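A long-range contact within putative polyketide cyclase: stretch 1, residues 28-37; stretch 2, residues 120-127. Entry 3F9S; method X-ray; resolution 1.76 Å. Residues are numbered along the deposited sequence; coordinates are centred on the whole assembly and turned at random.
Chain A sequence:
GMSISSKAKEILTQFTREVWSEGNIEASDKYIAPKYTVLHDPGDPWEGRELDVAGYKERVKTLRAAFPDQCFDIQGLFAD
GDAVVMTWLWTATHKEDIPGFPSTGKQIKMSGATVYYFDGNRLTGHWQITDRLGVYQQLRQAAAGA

Stretch 1 28-37: SDKYIAPKYT
Stretch 2 120-127: GNRLTGHW

The shortest polar contact joins two side chains: Tyr 36 OH lies 2.5 Å from His 126 ND1, a hydrogen bond in which either atom could be the donor. The hydroxyl sits near the plane of the imidazole, at its edge, where the ND1 lone pair or proton must point. Tyr 36 reaches it with chi1 t (-177°) and chi2 -85°, His 126 with chi1 p (73°) and chi2 -100°. The two rings meet rim to rim, centroids 5.6 Å apart and planes at 51°, so the bond is made without stacking.

Arg 122 supplies the second side-chain anchor. Its CA-to-CB bond points toward stretch 1, and an extended chain (chi1 -73°, chi2 171°, chi3 -179°, chi4 -80°) carries the guanidinium to the backbone carbonyls of Asp 29 and Ile 32. Arg 122 NH1 donates to Asp 29 O at 2.8 Å, nearly linear at 172°, and to Ile 32 O at 3.0 Å and 145°; Arg 122 NH2 adds a weak bond to Asp 29 O at 3.4 Å and 131°. Both carbonyls lie near the guanidinium plane, as in-plane N-H groups require, whereas Lys 30 O lies over one face.

The backbones pair in parallel, in two segments. In the first, Ile 32 is bridged with Leu 123 (CA-CA 4.8 Å): Leu 123 N donates to Tyr 31 O (2.7 Å, 160°), and Ala 33 N donates to Leu 123 O (2.8 Å, 164°). One residue of stretch 2 is thus bonded to the neighbours of Ile 32, the parallel pattern. Stretch 1 then turns a corner at Pro 34 (phi/psi -58/-29) and Lys 35 (-124/127). Pairing resumes with Thr 37 opposite Gly 125 (CA-CA 4.3 Å): Thr 37 N donates to Thr 124 O (2.8 Å, 157°), and His 126 N donates to Thr 37 O (3.1 Å, 145°). From one bridge to the next, stretch 1 advances five residues and stretch 2 only two, the corner absorbing the difference. CA-H...O contacts accompany both segments, from Arg 122 CA to Tyr 31 O and from Tyr 36 CA to Thr 124 O, each 3.2 Å.

Where the weakly bonded helical turn meets the strand, Tyr 31 N and Ile 32 N both donate to Ser 28 O, at 3.0 and 2.9 Å. Water 1 donates to Lys 30 O (2.8 Å) and Asn 121 O (2.7 Å); water 2 donates to Thr 124 O (2.7 Å) and is bonded to Thr 37 OG1 (2.7 Å).

Gly 125, at phi/psi 168/177, leaves room for close approach: an ideal CB would fall 2.4 Å from Thr 37 O. Gly 125 CA lies 3.7 Å from the Tyr 36 ring centroid, 13° off the normal, a CH-pi contact over the face. Leu 123 (m, t) shares a sheet face with Ile 32 (m, m), their CD1 atoms 4.0 Å apart, while Leu 123 CB packs 3.9 Å from Tyr 36 CE2. Ala 33 CB touches Thr 124 CG2 at 3.8 Å. Together the stretches bury 608 Å².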

ATOM      1  N   SER A  28     -11.770   0.793 -20.133  1.00 24.78           N
ATOM      2  CA  SER A  28     -11.913   1.846 -19.111  1.00 24.53           C
ATOM      3  C   SER A  28     -13.259   2.551 -19.184  1.00 25.63           C
ATOM      4  O   SER A  28     -13.788   2.961 -18.169  1.00 25.04           O
ATOM      5  CB  SER A  28     -10.824   2.899 -19.267  1.00 26.08           C
ATOM      6  OG  SER A  28      -9.546   2.292 -19.182  1.00 25.88           O
ATOM      7  N   ASP A  29     -13.797   2.707 -20.393  1.00 24.94           N
ATOM      8  CA  ASP A  29     -15.125   3.284 -20.586  1.00 26.39           C
ATOM      9  C   ASP A  29     -16.229   2.608 -19.773  1.00 27.66           C
ATOM     10  O   ASP A  29     -17.193   3.262 -19.429  1.00 28.59           O
ATOM     11  CB  ASP A  29     -15.535   3.253 -22.054  1.00 27.45           C
ATOM     12  CG  ASP A  29     -14.687   4.149 -22.934  1.00 27.77           C
ATOM     13  OD1 ASP A  29     -13.851   4.920 -22.429  1.00 35.60           O
ATOM     14  OD2 ASP A  29     -14.862   4.062 -24.163  1.00 32.70           O
ATOM     15  N   LYS A  30     -16.104   1.311 -19.521  1.00 27.82           N
ATOM     16  CA  LYS A  30     -17.091   0.554 -18.762  1.00 28.96           C
ATOM     17  C   LYS A  30     -16.949   0.717 -17.262  1.00 27.14           C
ATOM     18  O   LYS A  30     -17.902   0.449 -16.533  1.00 28.11           O
ATOM     19  CB  LYS A  30     -16.949  -0.939 -19.046  1.00 29.05           C
ATOM     20  CG  LYS A  30     -17.090  -1.342 -20.491  1.00 34.11           C
ATOM     21  CD  LYS A  30     -17.032  -2.860 -20.667  1.00 32.64           C
ATOM     22  CE  LYS A  30     -15.645  -3.430 -20.402  1.00 36.84           C
ATOM     23  NZ  LYS A  30     -15.568  -4.886 -20.717  1.00 38.59           N
ATOM     24  N   TYR A  31     -15.766   1.126 -16.799  1.00 24.39           N
ATOM     25  CA  TYR A  31     -15.449   1.131 -15.370  1.00 24.76           C
ATOM     26  C   TYR A  31     -15.185   2.454 -14.694  1.00 23.76           C
ATOM     27  O   TYR A  31     -15.290   2.527 -13.479  1.00 24.99           O
ATOM     28  CB  TYR A  31     -14.161   0.333 -15.184  1.00 23.52           C
ATOM     29  CG  TYR A  31     -14.247  -1.066 -15.693  1.00 24.33           C
ATOM     30  CD1 TYR A  31     -15.091  -1.977 -15.080  1.00 26.71           C
ATOM     31  CD2 TYR A  31     -13.502  -1.479 -16.802  1.00 25.23           C
ATOM     32  CE1 TYR A  31     -15.185  -3.278 -15.537  1.00 27.77           C
ATOM     33  CE2 TYR A  31     -13.589  -2.784 -17.276  1.00 26.82           C
ATOM     34  CZ  TYR A  31     -14.420  -3.682 -16.609  1.00 26.93           C
ATOM     35  OH  TYR A  31     -14.536  -4.978 -17.023  1.00 28.65           O
ATOM     36  N   ILE A  32     -14.753   3.453 -15.454  1.00 23.21           N
ATOM     37  CA  ILE A  32     -14.347   4.716 -14.873  1.00 23.48           C
ATOM     38  C   ILE A  32     -15.486   5.699 -14.863  1.00 23.63           C
ATOM     39  O   ILE A  32     -16.202   5.846 -15.834  1.00 23.48           O
ATOM     40  CB  ILE A  32     -13.104   5.284 -15.568  1.00 23.85           C
ATOM     41  CG1 ILE A  32     -11.987   4.235 -15.589  1.00 24.87           C
ATOM     42  CG2 ILE A  32     -12.600   6.529 -14.857  1.00 24.97           C
ATOM     43  CD1 ILE A  32     -11.624   3.603 -14.235  1.00 23.15           C
ATOM     44  N   ALA A  33     -15.612   6.395 -13.741  1.00 22.53           N
ATOM     45  CA  ALA A  33     -16.589   7.447 -13.569  1.00 22.82           C
ATOM     46  C   ALA A  33     -16.164   8.647 -14.408  1.00 23.18           C
ATOM     47  O   ALA A  33     -15.002   8.737 -14.830  1.00 23.72           O
ATOM     48  CB  ALA A  33     -16.690   7.858 -12.120  1.00 21.05           C
ATOM     49  N   PRO A  34     -17.081   9.596 -14.625  1.00 26.06           N
ATOM     50  CA  PRO A  34     -16.710  10.788 -15.396  1.00 26.79           C
ATOM     51  C   PRO A  34     -15.530  11.579 -14.820  1.00 26.71           C
ATOM     52  O   PRO A  34     -14.817  12.237 -15.580  1.00 25.60           O
ATOM     53  CB  PRO A  34     -17.991  11.616 -15.394  1.00 27.55           C
ATOM     54  CG  PRO A  34     -19.053  10.623 -15.242  1.00 27.15           C
ATOM     55  CD  PRO A  34     -18.514   9.612 -14.290  1.00 26.16           C
ATOM     56  N   LYS A  35     -15.374  11.521 -13.498  1.00 26.21           N
ATOM     57  CA  LYS A  35     -14.272  12.161 -12.780  1.00 26.72           C
ATOM     58  C   LYS A  35     -13.566  11.076 -11.980  1.00 26.31           C
ATOM     59  O   LYS A  35     -14.208  10.346 -11.234  1.00 26.18           O
ATOM     60  CB  LYS A  35     -14.775  13.261 -11.848  1.00 27.04           C
ATOM     61  CG  LYS A  35     -15.303  14.490 -12.566  1.00 31.88           C
ATOM     62  N   TYR A  36     -12.253  10.980 -12.157  1.00 24.66           N
ATOM     63  CA  TYR A  36     -11.452   9.997 -11.487  1.00 24.93           C
ATOM     64  C   TYR A  36     -10.263  10.721 -10.880  1.00 25.45           C
ATOM     65  O   TYR A  36      -9.527  11.366 -11.598  1.00 25.93           O
ATOM     66  CB  TYR A  36     -10.991   8.953 -12.478  1.00 25.87           C
ATOM     67  CG  TYR A  36     -10.211   7.847 -11.841  1.00 24.28           C
ATOM     68  CD1 TYR A  36      -8.839   7.977 -11.621  1.00 23.84           C
ATOM     69  CD2 TYR A  36     -10.820   6.646 -11.513  1.00 24.81           C
ATOM     70  CE1 TYR A  36      -8.110   6.915 -11.066  1.00 24.93           C
ATOM     71  CE2 TYR A  36     -10.123   5.615 -10.952  1.00 26.44           C
ATOM     72  CZ  TYR A  36      -8.762   5.752 -10.735  1.00 24.24           C
ATOM     73  OH  TYR A  36      -8.094   4.684 -10.186  1.00 25.13           O
ATOM     74  N   THR A  37     -10.073  10.564  -9.579  1.00 25.80           N
ATOM     75  CA  THR A  37      -9.028  11.268  -8.872  1.00 26.16           C
ATOM     76  C   THR A  37      -7.970  10.324  -8.396  1.00 25.34           C
ATOM     77  O   THR A  37      -8.269   9.373  -7.704  1.00 25.90           O
ATOM     78  CB  THR A  37      -9.604  12.018  -7.671  1.00 26.36           C
ATOM     79  OG1 THR A  37     -10.601  12.911  -8.156  1.00 28.42           O
ATOM     80  CG2 THR A  37      -8.520  12.811  -6.918  1.00 28.50           C
ATOM     81  N   GLY A 120     -21.496   3.746  -7.648  1.00 25.80           N
ATOM     82  CA  GLY A 120     -22.189   2.656  -8.319  1.00 26.41           C
ATOM     83  C   GLY A 120     -21.149   1.653  -8.787  1.00 25.82           C
ATOM     84  O   GLY A 120     -20.291   1.244  -8.016  1.00 26.69           O
ATOM     85  N   ASN A 121     -21.197   1.298 -10.067  1.00 25.16           N
ATOM     86  CA  ASN A 121     -20.240   0.378 -10.669  1.00 25.14           C
ATOM     87  C   ASN A 121     -18.997   1.051 -11.217  1.00 25.18           C
ATOM     88  O   ASN A 121     -18.175   0.360 -11.793  1.00 25.91           O
ATOM     89  CB  ASN A 121     -20.892  -0.414 -11.808  1.00 24.94           C
ATOM     90  CG  ASN A 121     -21.844  -1.457 -11.321  1.00 25.37           C
ATOM     91  OD1 ASN A 121     -22.045  -1.615 -10.118  1.00 29.61           O
ATOM     92  ND2 ASN A 121     -22.394  -2.214 -12.239  1.00 24.36           N
ATOM     93  N   ARG A 122     -18.850   2.353 -11.008  1.00 24.09           N
ATOM     94  CA  ARG A 122     -17.768   3.093 -11.612  1.00 25.40           C
ATOM     95  C   ARG A 122     -16.784   3.586 -10.600  1.00 25.51           C
ATOM     96  O   ARG A 122     -17.138   3.862  -9.459  1.00 26.40           O
ATOM     97  CB  ARG A 122     -18.332   4.195 -12.479  1.00 26.71           C
ATOM     98  CG  ARG A 122     -18.909   3.588 -13.733  1.00 29.97           C
ATOM     99  CD  ARG A 122     -19.652   4.557 -14.529  1.00 32.63           C
ATOM    100  NE  ARG A 122     -20.201   3.896 -15.711  1.00 32.14           N
ATOM    101  CZ  ARG A 122     -19.539   3.618 -16.827  1.00 26.85           C
ATOM    102  NH1 ARG A 122     -18.271   3.968 -16.996  1.00 28.34           N
ATOM    103  NH2 ARG A 122     -20.167   3.000 -17.805  1.00 26.00           N
ATOM    104  N   LEU A 123     -15.524   3.628 -11.018  1.00 23.84           N
ATOM    105  CA  LEU A 123     -14.452   3.991 -10.132  1.00 25.20           C
ATOM    106  C   LEU A 123     -14.255   5.485 -10.211  1.00 22.77           C
ATOM    107  O   LEU A 123     -14.241   6.053 -11.300  1.00 22.99           O
ATOM    108  CB  LEU A 123     -13.169   3.291 -10.536  1.00 25.19           C
ATOM    109  CG  LEU A 123     -13.278   1.764 -10.593  1.00 26.27           C
ATOM    110  CD1 LEU A 123     -11.974   1.166 -11.076  1.00 29.04           C
ATOM    111  CD2 LEU A 123     -13.690   1.144  -9.248  1.00 27.25           C
ATOM    112  N   THR A 124     -14.166   6.100  -9.049  1.00 23.84           N
ATOM    113  CA  THR A 124     -14.002   7.545  -8.929  1.00 24.31           C
ATOM    114  C   THR A 124     -12.607   7.970  -8.530  1.00 24.67           C
ATOM    115  O   THR A 124     -12.300   9.163  -8.519  1.00 25.02           O
ATOM    116  CB  THR A 124     -14.977   8.126  -7.923  1.00 24.31           C
ATOM    117  OG1 THR A 124     -14.672   7.600  -6.629  1.00 23.87           O
ATOM    118  CG2 THR A 124     -16.407   7.806  -8.344  1.00 27.90           C
ATOM    119  N   GLY A 125     -11.774   7.022  -8.129  1.00 24.73           N
ATOM    120  CA  GLY A 125     -10.415   7.357  -7.786  1.00 23.97           C
ATOM    121  C   GLY A 125      -9.737   6.225  -7.099  1.00 23.11           C
ATOM    122  O   GLY A 125     -10.359   5.199  -6.857  1.00 22.79           O
ATOM    123  N   HIS A 126      -8.459   6.422  -6.803  1.00 23.71           N
ATOM    124  CA  HIS A 126      -7.720   5.433  -6.033  1.00 25.61           C
ATOM    125  C   HIS A 126      -6.711   6.053  -5.074  1.00 24.27           C
ATOM    126  O   HIS A 126      -6.276   7.174  -5.259  1.00 25.03           O
ATOM    127  CB  HIS A 126      -7.056   4.380  -6.913  1.00 24.97           C
ATOM    128  CG  HIS A 126      -5.872   4.881  -7.677  1.00 23.57           C
ATOM    129  ND1 HIS A 126      -5.941   5.248  -9.001  1.00 25.22           N
ATOM    130  CD2 HIS A 126      -4.578   5.047  -7.308  1.00 25.55           C
ATOM    131  CE1 HIS A 126      -4.743   5.621  -9.412  1.00 27.71           C
ATOM    132  NE2 HIS A 126      -3.904   5.527  -8.398  1.00 24.74           N
ATOM    133  N   TRP A 127      -6.404   5.298  -4.027  1.00 25.25           N
ATOM    134  CA  TRP A 127      -5.406   5.636  -3.037  1.00 25.77           C
ATOM    135  C   TRP A 127      -4.533   4.397  -3.062  1.00 25.13           C
ATOM    136  O   TRP A 127      -4.974   3.314  -2.689  1.00 26.56           O
ATOM    137  CB  TRP A 127      -6.079   5.828  -1.700  1.00 25.80           C
ATOM    138  CG  TRP A 127      -5.264   6.528  -0.727  1.00 25.75           C
ATOM    139  CD1 TRP A 127      -5.405   7.821  -0.342  1.00 25.40           C
ATOM    140  CD2 TRP A 127      -4.207   5.983   0.047  1.00 24.18           C
ATOM    141  NE1 TRP A 127      -4.480   8.120   0.620  1.00 26.00           N
ATOM    142  CE2 TRP A 127      -3.731   7.010   0.881  1.00 24.13           C
ATOM    143  CE3 TRP A 127      -3.616   4.717   0.139  1.00 24.70           C
ATOM    144  CZ2 TRP A 127      -2.685   6.818   1.784  1.00 24.52           C
ATOM    145  CZ3 TRP A 127      -2.566   4.536   1.031  1.00 22.33           C
ATOM    146  CH2 TRP A 127      -2.108   5.584   1.832  1.00 23.64           C
TER
HETATM  147  O   HOH W   1     -18.225  -0.912 -14.123  1.00 23.46           O
HETATM  148  O   HOH W   2     -13.032  11.776  -8.552  1.00 21.50           O